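Local coordinates for protein putative esterase (Sulfolobus solfataricus P2, PDB 2RAU) that is a putative esterase or lipase of the alpha/beta-hydrolase clan, probably hydrolysing ester bonds, and binds calcium ions, at residues A13-I25 / V67-Y81. Numbering follows the deposited sequence. Where two conformers were deposited one is given.
Sequences APILGNDQLIENI and VTISWNGVHYTIPDY
The amide of N18 supplies the direct hydrogen bond between A13-I25 and V67-Y81: ND2 donates to P79 O over 2.9 Å. P79 O lies in the amide plane, whereas ND2 stands well above the carbonyl plane of P79. ND2 also donates to L16 O at 3.0 Å, so two carbonyls, one from each segment, fix the amide's rotation. OD1 lies at the edge of the Y81 ring, 3.5 Å from Y81 CB, and takes a proton from a water that accepts from Y81 N. Replacing N18 by alanine removes the amide, which would probably leave P79 O and L16 O without this donor and break the water bridge to Y81 N.

Apolar contacts flank this polar joint. A chi1 of 77° swings the end of L16 toward the other segment, where its CB does not point: CD2 touches both P79 CD (3.6 Å) and T68 CG2 (3.7 Å), while CD1 reaches H75 CD2. At G17 a side chain would run into I78 CG2, which packs against G17 CA at 3.8 Å. Deeper in, I15 CD1 meets V67 CG1 at 3.7 Å, the two side chains crossing at about a right angle, and V43 of strand 37-45 touches both.

E23 extends its carboxylate past V67; OE2 is hydrogen-bonded to H41 ND1 and accepts from a water that also bonds T68 OG1, while OE1 forms a salt bridge with K10.

The arrangement packs a beta hairpin, tightened by type II and type I turns, against the end of helix 63-68, H75 of the small hairpin 70-75 and the loop that follows, at the antiparallel N-terminal edge of an alpha/beta-hydrolase sheet.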
ATOM      1  N   ALA A  13     -14.836 -15.888  -3.369  1.00 29.38           N
ATOM      2  CA  ALA A  13     -15.810 -14.842  -3.477  1.00 30.45           C
ATOM      3  C   ALA A  13     -15.565 -13.940  -4.700  1.00 31.74           C
ATOM      4  O   ALA A  13     -14.536 -13.260  -4.775  1.00 32.64           O
ATOM      5  CB  ALA A  13     -15.789 -14.015  -2.216  1.00 28.32           C
ATOM      6  N   PRO A  14     -16.524 -13.884  -5.644  1.00 34.62           N
ATOM      7  CA  PRO A  14     -16.402 -12.913  -6.752  1.00 35.82           C
ATOM      8  C   PRO A  14     -16.229 -11.451  -6.309  1.00 32.47           C
ATOM      9  O   PRO A  14     -16.759 -11.010  -5.296  1.00 37.32           O
ATOM     10  CB  PRO A  14     -17.698 -13.126  -7.566  1.00 38.13           C
ATOM     11  CG  PRO A  14     -18.046 -14.527  -7.315  1.00 39.36           C
ATOM     12  CD  PRO A  14     -17.702 -14.745  -5.834  1.00 35.92           C
ATOM     13  N   ILE A  15     -15.403 -10.720  -7.037  1.00 32.78           N
ATOM     14  CA  ILE A  15     -15.054  -9.337  -6.679  1.00 31.22           C
ATOM     15  C   ILE A  15     -16.086  -8.408  -7.329  1.00 32.16           C
ATOM     16  O   ILE A  15     -16.421  -8.575  -8.491  1.00 29.03           O
ATOM     17  CB  ILE A  15     -13.606  -9.034  -7.107  1.00 31.23           C
ATOM     18  CG1 ILE A  15     -12.653  -9.955  -6.316  1.00 32.58           C
ATOM     19  CG2 ILE A  15     -13.318  -7.545  -6.981  1.00 28.09           C
ATOM     20  CD1 ILE A  15     -11.162  -9.879  -6.661  1.00 28.49           C
ATOM     21  N   LEU A  16     -16.632  -7.487  -6.561  1.00 33.90           N
ATOM     22  CA  LEU A  16     -17.642  -6.575  -7.096  1.00 35.06           C
ATOM     23  C   LEU A  16     -17.125  -5.878  -8.334  1.00 33.29           C
ATOM     24  O   LEU A  16     -15.984  -5.406  -8.365  1.00 31.44           O
ATOM     25  CB  LEU A  16     -18.102  -5.562  -6.061  1.00 40.45           C
ATOM     26  CG  LEU A  16     -17.269  -4.332  -5.672  1.00 49.01           C
ATOM     27  CD1 LEU A  16     -18.141  -3.297  -4.900  1.00 40.50           C
ATOM     28  CD2 LEU A  16     -15.968  -4.706  -4.900  1.00 47.64           C
ATOM     29  N   GLY A  17     -17.964  -5.879  -9.376  1.00 32.54           N
ATOM     30  CA  GLY A  17     -17.648  -5.260 -10.658  1.00 31.75           C
ATOM     31  C   GLY A  17     -16.659  -6.009 -11.513  1.00 32.02           C
ATOM     32  O   GLY A  17     -16.320  -5.559 -12.600  1.00 33.46           O
ATOM     33  N   ASN A  18     -16.185  -7.156 -11.018  1.00 31.81           N
ATOM     34  CA  ASN A  18     -15.142  -7.922 -11.684  1.00 30.33           C
ATOM     35  C   ASN A  18     -15.440  -9.370 -11.449  1.00 30.67           C
ATOM     36  O   ASN A  18     -14.687 -10.072 -10.782  1.00 31.26           O
ATOM     37  CB  ASN A  18     -13.782  -7.555 -11.100  1.00 33.64           C
ATOM     38  CG  ASN A  18     -13.405  -6.114 -11.354  1.00 30.05           C
ATOM     39  OD1 ASN A  18     -12.811  -5.832 -12.378  1.00 36.93           O
ATOM     40  ND2 ASN A  18     -13.800  -5.181 -10.446  1.00 30.00           N
ATOM     41  N   ASP A  19     -16.516  -9.868 -12.046  1.00 33.42           N
ATOM     42  CA  ASP A  19     -16.960 -11.217 -11.684  1.00 38.03           C
ATOM     43  C   ASP A  19     -16.177 -12.392 -12.324  1.00 36.13           C
ATOM     44  O   ASP A  19     -16.468 -13.558 -12.046  1.00 36.20           O
ATOM     45  CB  ASP A  19     -18.462 -11.378 -11.912  1.00 43.67           C
ATOM     46  CG  ASP A  19     -18.848 -11.223 -13.334  1.00 49.39           C
ATOM     47  OD1 ASP A  19     -18.005 -11.449 -14.238  1.00 61.18           O
ATOM     48  OD2 ASP A  19     -20.016 -10.832 -13.551  1.00 73.75           O
ATOM     49  N   GLN A  20     -15.199 -12.085 -13.175  1.00 33.00           N
ATOM     50  CA  GLN A  20     -14.266 -13.098 -13.637  1.00 33.75           C
ATOM     51  C   GLN A  20     -13.128 -13.335 -12.646  1.00 29.24           C
ATOM     52  O   GLN A  20     -12.308 -14.271 -12.803  1.00 30.15           O
ATOM     53  CB  GLN A  20     -13.725 -12.700 -15.017  1.00 36.15           C
ATOM     54  CG  GLN A  20     -14.813 -12.918 -16.135  1.00 45.07           C
ATOM     55  CD  GLN A  20     -15.629 -14.268 -15.928  1.00 62.07           C
ATOM     56  OE1 GLN A  20     -16.735 -14.268 -15.338  1.00 65.62           O
ATOM     57  NE2 GLN A  20     -15.050 -15.405 -16.365  1.00 57.16           N
ATOM     58  N   LEU A  21     -13.053 -12.471 -11.650  1.00 28.85           N
ATOM     59  CA  LEU A  21     -12.006 -12.540 -10.624  1.00 28.64           C
ATOM     60  C   LEU A  21     -12.569 -13.016  -9.304  1.00 29.91           C
ATOM     61  O   LEU A  21     -13.682 -12.643  -8.901  1.00 32.55           O
ATOM     62  CB  LEU A  21     -11.328 -11.189 -10.423  1.00 27.31           C
ATOM     63  CG  LEU A  21     -10.599 -10.611 -11.624  1.00 32.93           C
ATOM     64  CD1 LEU A  21     -10.040  -9.245 -11.245  1.00 28.69           C
ATOM     65  CD2 LEU A  21      -9.528 -11.577 -12.142  1.00 27.44           C
ATOM     66  N   ILE A  22     -11.831 -13.873  -8.607  0.50 28.28           N
ATOM     67  CA  ILE A  22     -12.326 -14.343  -7.319  0.50 26.80           C
ATOM     68  C   ILE A  22     -11.287 -14.061  -6.221  0.50 26.88           C
ATOM     69  O   ILE A  22     -10.075 -13.976  -6.475  0.50 26.42           O
ATOM     70  CB  ILE A  22     -12.859 -15.830  -7.379  0.50 29.51           C
ATOM     71  CG1 ILE A  22     -11.707 -16.800  -7.443  0.50 27.27           C
ATOM     72  CG2 ILE A  22     -13.885 -16.044  -8.572  0.50 23.75           C
ATOM     73  CD1 ILE A  22     -11.175 -17.206  -6.082  0.50 41.05           C
ATOM     74  N   GLU A  23     -11.802 -13.844  -5.016  1.00 26.97           N
ATOM     75  CA  GLU A  23     -11.010 -13.522  -3.839  1.00 27.35           C
ATOM     76  C   GLU A  23     -11.114 -14.593  -2.752  1.00 27.67           C
ATOM     77  O   GLU A  23     -12.163 -15.143  -2.502  1.00 28.61           O
ATOM     78  CB  GLU A  23     -11.510 -12.183  -3.295  1.00 28.73           C
ATOM     79  CG  GLU A  23     -10.673 -11.573  -2.198  1.00 27.30           C
ATOM     80  CD  GLU A  23     -11.243 -10.285  -1.618  1.00 30.91           C
ATOM     81  OE1 GLU A  23     -12.476 -10.027  -1.731  1.00 32.72           O
ATOM     82  OE2 GLU A  23     -10.453  -9.539  -1.014  1.00 31.99           O
ATOM     83  N   ASN A  24      -9.974 -14.879  -2.123  1.00 29.40           N
ATOM     84  CA  ASN A  24      -9.891 -15.683  -0.927  1.00 27.44           C
ATOM     85  C   ASN A  24      -9.210 -14.835   0.138  1.00 27.62           C
ATOM     86  O   ASN A  24      -8.328 -14.058  -0.170  1.00 26.94           O
ATOM     87  CB  ASN A  24      -9.141 -16.976  -1.202  1.00 26.70           C
ATOM     88  CG  ASN A  24      -9.981 -17.938  -2.036  1.00 31.24           C
ATOM     89  OD1 ASN A  24     -10.816 -18.617  -1.502  1.00 32.52           O
ATOM     90  ND2 ASN A  24      -9.837 -17.890  -3.362  1.00 36.92           N
ATOM     91  N   ILE A  25      -9.666 -14.949   1.372  1.00 26.56           N
ATOM     92  CA  ILE A  25      -9.063 -14.231   2.488  1.00 25.79           C
ATOM     93  C   ILE A  25      -8.835 -15.211   3.661  1.00 25.84           C
ATOM     94  O   ILE A  25      -9.721 -15.971   4.029  1.00 27.75           O
ATOM     95  CB  ILE A  25      -9.917 -13.065   3.013  1.00 27.34           C
ATOM     96  CG1 ILE A  25     -10.359 -12.124   1.880  1.00 28.07           C
ATOM     97  CG2 ILE A  25      -9.171 -12.307   4.052  1.00 25.90           C
ATOM     98  CD1 ILE A  25     -11.301 -11.026   2.321  1.00 27.52           C
ATOM     99  N   VAL A  67      -7.654  -4.467  -3.158  1.00 25.09           N
ATOM    100  CA  VAL A  67      -8.532  -5.334  -3.926  1.00 28.50           C
ATOM    101  C   VAL A  67      -9.883  -4.663  -4.150  1.00 26.74           C
ATOM    102  O   VAL A  67     -10.341  -4.565  -5.255  1.00 25.14           O
ATOM    103  CB  VAL A  67      -8.779  -6.727  -3.203  1.00 24.80           C
ATOM    104  CG1 VAL A  67      -9.709  -7.677  -4.025  1.00 25.42           C
ATOM    105  CG2 VAL A  67      -7.458  -7.408  -2.778  1.00 21.14           C
ATOM    106  N   THR A  68     -10.529  -4.228  -3.078  1.00 25.28           N
ATOM    107  CA  THR A  68     -11.877  -3.731  -3.197  1.00 26.01           C
ATOM    108  C   THR A  68     -12.104  -2.255  -2.797  1.00 25.75           C
ATOM    109  O   THR A  68     -13.247  -1.779  -2.823  1.00 27.24           O
ATOM    110  CB  THR A  68     -12.887  -4.650  -2.434  1.00 29.50           C
ATOM    111  OG1 THR A  68     -12.439  -4.817  -1.103  1.00 26.52           O
ATOM    112  CG2 THR A  68     -13.055  -6.039  -3.100  1.00 29.81           C
ATOM    113  N   ILE A  69     -11.044  -1.509  -2.490  1.00 25.64           N
ATOM    114  CA  ILE A  69     -11.171  -0.091  -2.176  1.00 26.26           C
ATOM    115  C   ILE A  69     -12.224   0.082  -1.082  1.00 24.18           C
ATOM    116  O   ILE A  69     -13.132   0.918  -1.166  1.00 27.22           O
ATOM    117  CB  ILE A  69     -11.454   0.784  -3.436  1.00 27.50           C
ATOM    118  CG1 ILE A  69     -10.733   0.175  -4.687  1.00 29.47           C
ATOM    119  CG2 ILE A  69     -10.941   2.230  -3.236  1.00 25.10           C
ATOM    120  CD1 ILE A  69     -10.957   0.926  -5.991  1.00 29.24           C
ATOM    121  N   SER A  70     -12.063  -0.754  -0.056  1.00 26.28           N
ATOM    122  CA  SER A  70     -12.959  -0.821   1.066  1.00 26.06           C
ATOM    123  C   SER A  70     -12.202  -0.969   2.390  1.00 26.75           C
ATOM    124  O   SER A  70     -10.985  -1.270   2.401  1.00 25.06           O
ATOM    125  CB  SER A  70     -13.939  -1.967   0.810  1.00 25.98           C
ATOM    126  OG  SER A  70     -13.354  -3.271   0.780  1.00 25.54           O
ATOM    127  N   TRP A  71     -12.908  -0.675   3.490  1.00 26.25           N
ATOM    128  CA  TRP A  71     -12.400  -0.838   4.870  1.00 24.37           C
ATOM    129  C   TRP A  71     -13.425  -1.567   5.697  1.00 26.57           C
ATOM    130  O   TRP A  71     -14.534  -1.074   5.901  1.00 25.11           O
ATOM    131  CB  TRP A  71     -12.163   0.534   5.481  1.00 27.93           C
ATOM    132  CG  TRP A  71     -11.561   0.538   6.844  1.00 25.08           C
ATOM    133  CD1 TRP A  71     -10.248   0.383   7.172  1.00 26.22           C
ATOM    134  CD2 TRP A  71     -12.263   0.730   8.072  1.00 27.25           C
ATOM    135  NE1 TRP A  71     -10.093   0.491   8.525  1.00 25.92           N
ATOM    136  CE2 TRP A  71     -11.320   0.655   9.109  1.00 23.75           C
ATOM    137  CE3 TRP A  71     -13.612   0.886   8.392  1.00 27.84           C
ATOM    138  CZ2 TRP A  71     -11.677   0.798  10.449  1.00 23.72           C
ATOM    139  CZ3 TRP A  71     -13.965   1.040   9.702  1.00 23.53           C
ATOM    140  CH2 TRP A  71     -13.004   1.016  10.720  1.00 24.32           C
ATOM    141  N   ASN A  72     -13.102  -2.785   6.111  1.00 25.86           N
ATOM    142  CA  ASN A  72     -14.038  -3.557   6.895  1.00 29.58           C
ATOM    143  C   ASN A  72     -15.348  -3.743   6.223  1.00 26.93           C
ATOM    144  O   ASN A  72     -16.413  -3.783   6.860  1.00 30.61           O
ATOM    145  CB  ASN A  72     -14.192  -2.937   8.303  1.00 29.38           C
ATOM    146  CG  ASN A  72     -12.982  -3.210   9.179  1.00 32.32           C
ATOM    147  OD1 ASN A  72     -12.501  -4.353   9.273  1.00 30.82           O
ATOM    148  ND2 ASN A  72     -12.526  -2.200   9.876  1.00 33.11           N
ATOM    149  N   GLY A  73     -15.280  -3.958   4.914  1.00 27.21           N
ATOM    150  CA  GLY A  73     -16.501  -4.190   4.153  1.00 27.63           C
ATOM    151  C   GLY A  73     -17.322  -2.942   3.866  1.00 28.30           C
ATOM    152  O   GLY A  73     -18.401  -3.060   3.306  1.00 30.78           O
ATOM    153  N   VAL A  74     -16.819  -1.759   4.227  1.00 25.63           N
ATOM    154  CA  VAL A  74     -17.456  -0.493   3.876  1.00 25.86           C
ATOM    155  C   VAL A  74     -16.936  -0.100   2.498  1.00 28.73           C
ATOM    156  O   VAL A  74     -15.744   0.100   2.330  1.00 25.61           O
ATOM    157  CB  VAL A  74     -17.178   0.652   4.900  1.00 24.12           C
ATOM    158  CG1 VAL A  74     -17.866   1.976   4.484  1.00 23.45           C
ATOM    159  CG2 VAL A  74     -17.549   0.217   6.307  1.00 24.83           C
ATOM    160  N   HIS A  75     -17.840  -0.053   1.519  1.00 28.23           N
ATOM    161  CA  HIS A  75     -17.475   0.216   0.127  1.00 28.34           C
ATOM    162  C   HIS A  75     -17.779   1.666  -0.302  1.00 27.36           C
ATOM    163  O   HIS A  75     -18.808   2.226   0.007  1.00 26.34           O
ATOM    164  CB  HIS A  75     -18.227  -0.778  -0.756  1.00 28.47           C
ATOM    165  CG  HIS A  75     -17.739  -2.182  -0.591  1.00 34.92           C
ATOM    166  ND1 HIS A  75     -18.181  -3.000   0.423  1.00 38.74           N
ATOM    167  CD2 HIS A  75     -16.863  -2.923  -1.312  1.00 34.34           C
ATOM    168  CE1 HIS A  75     -17.620  -4.189   0.313  1.00 38.68           C
ATOM    169  NE2 HIS A  75     -16.812  -4.173  -0.725  1.00 35.03           N
ATOM    170  N   TYR A  76     -16.822   2.215  -1.024  1.00 28.34           N
ATOM    171  CA  TYR A  76     -16.785   3.596  -1.453  1.00 27.59           C
ATOM    172  C   TYR A  76     -16.879   3.761  -2.966  1.00 28.80           C
ATOM    173  O   TYR A  76     -17.203   4.846  -3.438  1.00 27.36           O
ATOM    174  CB  TYR A  76     -15.499   4.267  -0.914  1.00 26.91           C
ATOM    175  CG  TYR A  76     -15.529   4.437   0.576  1.00 25.62           C
ATOM    176  CD1 TYR A  76     -16.249   5.471   1.137  1.00 27.17           C
ATOM    177  CD2 TYR A  76     -14.881   3.529   1.436  1.00 27.35           C
ATOM    178  CE1 TYR A  76     -16.323   5.623   2.518  1.00 28.84           C
ATOM    179  CE2 TYR A  76     -14.963   3.671   2.796  1.00 28.33           C
ATOM    180  CZ  TYR A  76     -15.673   4.711   3.343  1.00 27.04           C
ATOM    181  OH  TYR A  76     -15.709   4.918   4.713  1.00 29.46           O
ATOM    182  N   THR A  77     -16.584   2.704  -3.722  1.00 26.33           N
ATOM    183  CA  THR A  77     -16.601   2.734  -5.183  1.00 28.19           C
ATOM    184  C   THR A  77     -16.652   1.322  -5.749  1.00 30.35           C
ATOM    185  O   THR A  77     -16.617   0.330  -4.993  1.00 29.87           O
ATOM    186  CB  THR A  77     -15.346   3.472  -5.718  1.00 31.98           C
ATOM    187  OG1 THR A  77     -15.552   3.785  -7.082  1.00 27.80           O
ATOM    188  CG2 THR A  77     -14.053   2.699  -5.537  1.00 28.23           C
ATOM    189  N   ILE A  78     -16.757   1.205  -7.072  1.00 29.56           N
ATOM    190  CA  ILE A  78     -16.627  -0.090  -7.736  1.00 28.77           C
ATOM    191  C   ILE A  78     -15.269  -0.152  -8.403  1.00 30.64           C
ATOM    192  O   ILE A  78     -14.967   0.672  -9.257  1.00 28.07           O
ATOM    193  CB  ILE A  78     -17.709  -0.311  -8.782  1.00 30.78           C
ATOM    194  CG1 ILE A  78     -19.094  -0.293  -8.102  1.00 35.14           C
ATOM    195  CG2 ILE A  78     -17.473  -1.661  -9.534  1.00 29.83           C
ATOM    196  CD1 ILE A  78     -20.212  -0.071  -9.037  1.00 38.02           C
ATOM    197  N   PRO A  79     -14.429  -1.117  -8.020  1.00 31.18           N
ATOM    198  CA  PRO A  79     -13.103  -1.161  -8.635  1.00 31.27           C
ATOM    199  C   PRO A  79     -13.103  -1.494 -10.112  1.00 30.86           C
ATOM    200  O   PRO A  79     -13.903  -2.304 -10.580  1.00 30.03           O
ATOM    201  CB  PRO A  79     -12.389  -2.320  -7.894  1.00 31.40           C
ATOM    202  CG  PRO A  79     -13.292  -2.763  -6.825  1.00 32.37           C
ATOM    203  CD  PRO A  79     -14.633  -2.172  -7.010  1.00 33.89           C
ATOM    204  N   ASP A  80     -12.181  -0.855 -10.817  1.00 33.51           N
ATOM    205  CA  ASP A  80     -11.962  -1.050 -12.233  1.00 30.69           C
ATOM    206  C   ASP A  80     -10.627  -1.772 -12.352  1.00 29.95           C
ATOM    207  O   ASP A  80      -9.607  -1.231 -11.945  1.00 27.87           O
ATOM    208  CB  ASP A  80     -11.892   0.305 -12.907  1.00 30.55           C
ATOM    209  CG  ASP A  80     -11.772   0.234 -14.388  1.00 34.38           C
ATOM    210  OD1 ASP A  80     -11.450  -0.827 -14.969  1.00 30.50           O
ATOM    211  OD2 ASP A  80     -11.988   1.300 -15.000  1.00 37.89           O
ATOM    212  N   TYR A  81     -10.624  -2.956 -12.939  1.00 30.66           N
ATOM    213  CA  TYR A  81      -9.372  -3.741 -13.089  1.00 30.65           C
ATOM    214  C   TYR A  81      -8.286  -2.976 -13.878  1.00 28.58           C
ATOM    215  O   TYR A  81      -7.106  -3.174 -13.671  1.00 27.94           O
ATOM    216  CB  TYR A  81      -9.611  -5.134 -13.744  1.00 31.96           C
ATOM    217  CG  TYR A  81      -9.630  -5.104 -15.252  1.00 29.49           C
ATOM    218  CD1 TYR A  81      -8.459  -5.253 -15.991  1.00 37.28           C
ATOM    219  CD2 TYR A  81     -10.800  -4.835 -15.931  1.00 34.60           C
ATOM    220  CE1 TYR A  81      -8.473  -5.184 -17.364  1.00 32.40           C
ATOM    221  CE2 TYR A  81     -10.823  -4.736 -17.297  1.00 35.57           C
ATOM    222  CZ  TYR A  81      -9.666  -4.926 -18.012  1.00 35.65           C
ATOM    223  OH  TYR A  81      -9.726  -4.828 -19.375  1.00 38.11           O
TER
HETATM  224  O   HOH W   1     -13.425  -3.898 -13.865  1.00 28.95           O
HETATM  225  O   HOH W   2     -11.401  -7.355   0.075  1.00 20.00           O